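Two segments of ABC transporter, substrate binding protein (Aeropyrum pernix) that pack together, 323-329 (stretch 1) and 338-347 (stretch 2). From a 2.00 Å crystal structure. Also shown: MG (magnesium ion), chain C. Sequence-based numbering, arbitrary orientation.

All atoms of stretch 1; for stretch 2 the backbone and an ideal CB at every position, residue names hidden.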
# COMPACT_ATOMS: atom_id res chain seq x y z
N ALA A 323 18.65 9.11 -7.60
CA ALA A 323 17.71 10.21 -7.77
C ALA A 323 16.59 10.17 -6.73
O ALA A 323 16.20 11.21 -6.21
CB ALA A 323 17.13 10.22 -9.18
N LEU A 324 16.08 8.98 -6.44
CA LEU A 324 15.03 8.83 -5.43
C LEU A 324 15.54 9.17 -4.02
O LEU A 324 14.77 9.60 -3.16
CB LEU A 324 14.42 7.42 -5.47
CG LEU A 324 13.52 7.10 -6.68
CD1 LEU A 324 13.36 5.59 -6.88
CD2 LEU A 324 12.16 7.79 -6.56
N GLU A 325 16.84 8.99 -3.80
CA GLU A 325 17.48 9.31 -2.52
C GLU A 325 17.90 10.78 -2.38
O GLU A 325 18.15 11.25 -1.27
CB GLU A 325 18.69 8.39 -2.30
CG GLU A 325 18.31 6.94 -1.99
CD GLU A 325 19.50 6.02 -1.84
OE1 GLU A 325 20.55 6.28 -2.45
OE2 GLU A 325 19.36 5.00 -1.12
N ALA A 326 17.96 11.50 -3.50
CA ALA A 326 18.53 12.85 -3.51
C ALA A 326 17.48 13.95 -3.63
O ALA A 326 17.85 15.13 -3.68
CB ALA A 326 19.56 12.98 -4.63
N ASN A 327 16.20 13.59 -3.68
CA ASN A 327 15.14 14.55 -3.94
C ASN A 327 13.90 14.33 -3.07
O ASN A 327 13.57 13.19 -2.74
CB ASN A 327 14.70 14.49 -5.42
CG ASN A 327 15.84 14.74 -6.39
OD1 ASN A 327 16.40 13.80 -6.97
ND2 ASN A 327 16.20 16.01 -6.56
N THR A 328 13.23 15.43 -2.73
CA THR A 328 11.91 15.39 -2.11
C THR A 328 10.85 15.41 -3.21
O THR A 328 10.92 16.22 -4.13
CB THR A 328 11.73 16.58 -1.15
OG1 THR A 328 12.60 16.40 -0.03
CG2 THR A 328 10.29 16.69 -0.65
N PHE A 329 9.87 14.51 -3.11
CA PHE A 329 8.85 14.37 -4.16
C PHE A 329 7.45 14.71 -3.68
O PHE A 329 7.06 14.38 -2.56
CB PHE A 329 8.85 12.95 -4.74
CG PHE A 329 10.16 12.53 -5.35
CD1 PHE A 329 10.48 12.91 -6.65
CD2 PHE A 329 11.06 11.76 -4.63
CE1 PHE A 329 11.69 12.52 -7.22
CE2 PHE A 329 12.27 11.38 -5.19
CZ PHE A 329 12.59 11.75 -6.49
N UNK A 338 4.82 14.85 1.95
CA UNK A 338 5.77 14.73 0.85
C UNK A 338 6.78 13.60 1.11
O UNK A 338 6.97 13.16 2.25
CB UNK A 338 6.50 16.06 0.64
N UNK A 339 7.43 13.18 0.03
CA UNK A 339 8.25 11.97 0.01
C UNK A 339 9.74 12.32 0.01
O UNK A 339 10.21 13.08 -0.83
CB UNK A 339 7.91 11.12 -1.21
N UNK A 340 10.47 11.72 0.95
CA UNK A 340 11.89 11.94 1.09
C UNK A 340 12.54 10.67 1.64
O UNK A 340 12.13 10.17 2.69
CB UNK A 340 12.17 13.14 2.00
N UNK A 341 13.55 10.16 0.92
CA UNK A 341 14.20 8.90 1.27
C UNK A 341 15.65 9.08 1.73
O UNK A 341 16.44 9.76 1.09
CB UNK A 341 14.16 7.95 0.07
N UNK A 342 15.98 8.42 2.83
CA UNK A 342 17.33 8.41 3.37
C UNK A 342 18.09 7.18 2.86
O UNK A 342 17.54 6.07 2.89
CB UNK A 342 17.30 8.43 4.90
N UNK A 343 19.35 7.35 2.40
CA UNK A 343 20.16 6.18 2.09
C UNK A 343 20.25 5.27 3.32
O UNK A 343 20.54 5.75 4.41
CB UNK A 343 21.56 6.60 1.62
N UNK A 344 19.96 3.98 3.15
CA UNK A 344 19.93 3.03 4.27
C UNK A 344 18.60 2.94 5.02
O UNK A 344 18.41 2.03 5.82
CB UNK A 344 21.03 3.41 5.27
N UNK A 345 17.68 3.87 4.76
CA UNK A 345 16.39 3.91 5.46
C UNK A 345 15.35 4.65 4.63
O UNK A 345 15.12 5.85 4.83
CB UNK A 345 16.54 4.58 6.83
N UNK A 346 14.72 3.95 3.68
CA UNK A 346 13.82 4.59 2.71
C UNK A 346 12.41 4.87 3.22
O UNK A 346 11.43 4.56 2.53
CB UNK A 346 13.72 3.71 1.46
N UNK A 347 12.30 5.46 4.41
CA UNK A 347 10.99 5.84 4.96
C UNK A 347 10.48 7.15 4.36
O UNK A 347 11.02 8.22 4.64
CB UNK A 347 11.07 5.97 6.48
MG MG C . 16.41 11.91 0.32

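Position 338 directs its CA-to-CB bond toward stretch 1, with the ideal CB 3.7 Å from F329 O and 4.1 Å from T328 CG2. A small or beta-branched side chain would suit it. It is T338, whose CB lies 4.0 Å from T328 CG2.

At 339 the backbone pairs with F329 in a single antiparallel bridge: F329 N donates to the carbonyl O of 339 (2.7 Å), and the N of 339 donates to F329 O (2.9 Å). The bond to CB runs sideways, along the same side as the F329 side chain, so an aliphatic or aromatic residue would fit. It is I339, its CB 4.0 Å from F329 CB.

Position 340 points sideways, its ideal CB 3.9 Å from T328 OG1. The magnesium ion nearby is held by E325 O (2.5 Å), and a carboxylate or carboxamide is long enough to reach it, aspartate or asparagine for instance, with a carboxylate favoured by the charge. D340 is found, and its OD1 binds MG at 2.5 Å.

Position 341 points toward the helical part of stretch 1, its ideal CB 3.7 Å from L324 O. The carbonyl O binds MG at 2.3 Å, and the N donates to water 1 (2.8 Å), which donates to L324 O (2.6 Å) and N327 O (2.7 Å) and itself binds MG (2.3 Å). With the L324 side chain close by, a large apolar or aromatic residue would suit. Y341 sets its ring edge against L324 O, with CD2 3.2 Å from that oxygen and 4.3 Å from L324 CB.

Position 342 points away and accepts many side chains; it is E342, which opens a type II turn closed by the N of 345 donating to E342 O (2.9 Å). At 343, phi of -56° and psi of 129° suit proline, though not exclusively. P343 places its CA 3.5 Å from E325 OE2. At 344, phi is +87° and an ideal CB would jam against the preceding carbonyl O, which calls for glycine: G344. Position 345 points away and is undemanding; it is F345.

The CB of 346 leaves sideways and touches nothing of stretch 1, but the E325 carboxylate invites a longer donor such as histidine, lysine or arginine. H346 answers it, NE2 donating to E325 OE2 at 2.7 Å and nearly straight (168°). Position 347, out of reach, leaves the choice open; it is L347.

Stretch 2 (338-347) TIDYEPGFHL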
# COMPACT_ATOMS: atom_id res chain seq x y z
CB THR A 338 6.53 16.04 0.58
OG1 THR A 338 7.11 16.51 1.80
CG2 THR A 338 5.59 17.10 -0.01
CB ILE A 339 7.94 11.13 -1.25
CG1 ILE A 339 6.52 10.56 -1.18
CG2 ILE A 339 8.96 10.01 -1.43
CD1 ILE A 339 5.87 10.37 -2.54
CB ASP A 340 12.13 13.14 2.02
CG ASP A 340 13.54 13.67 1.95
OD1 ASP A 340 14.38 13.15 1.18
OD2 ASP A 340 13.82 14.64 2.70
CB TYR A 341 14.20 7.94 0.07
CG TYR A 341 12.84 7.55 -0.44
CD1 TYR A 341 11.98 6.75 0.32
CD2 TYR A 341 12.42 7.96 -1.71
CE1 TYR A 341 10.73 6.38 -0.17
CE2 TYR A 341 11.18 7.60 -2.20
CZ TYR A 341 10.34 6.81 -1.43
OH TYR A 341 9.10 6.46 -1.93
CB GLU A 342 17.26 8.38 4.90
CG GLU A 342 18.57 8.17 5.61
CD GLU A 342 18.45 8.20 7.12
OE1 GLU A 342 17.43 8.70 7.63
OE2 GLU A 342 19.39 7.72 7.79
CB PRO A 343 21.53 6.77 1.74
CG PRO A 343 21.23 8.17 1.29
CD PRO A 343 20.08 8.61 2.15
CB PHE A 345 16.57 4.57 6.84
CG PHE A 345 15.44 4.29 7.81
CD1 PHE A 345 15.26 3.02 8.36
CD2 PHE A 345 14.57 5.30 8.19
CE1 PHE A 345 14.23 2.77 9.26
CE2 PHE A 345 13.54 5.06 9.09
CZ PHE A 345 13.37 3.79 9.63
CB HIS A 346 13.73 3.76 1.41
CG HIS A 346 15.02 3.66 0.66
ND1 HIS A 346 15.27 2.65 -0.24
CD2 HIS A 346 16.12 4.45 0.66
CE1 HIS A 346 16.48 2.82 -0.75
NE2 HIS A 346 17.01 3.90 -0.22
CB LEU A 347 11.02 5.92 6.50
CG LEU A 347 9.69 6.18 7.21
CD1 LEU A 347 8.67 5.06 6.94
CD2 LEU A 347 9.88 6.38 8.72
O HOH W 1 14.83 11.35 -1.27
O HOH W 2 17.36 14.21 0.01
O HOH W 3 17.09 12.36 2.75
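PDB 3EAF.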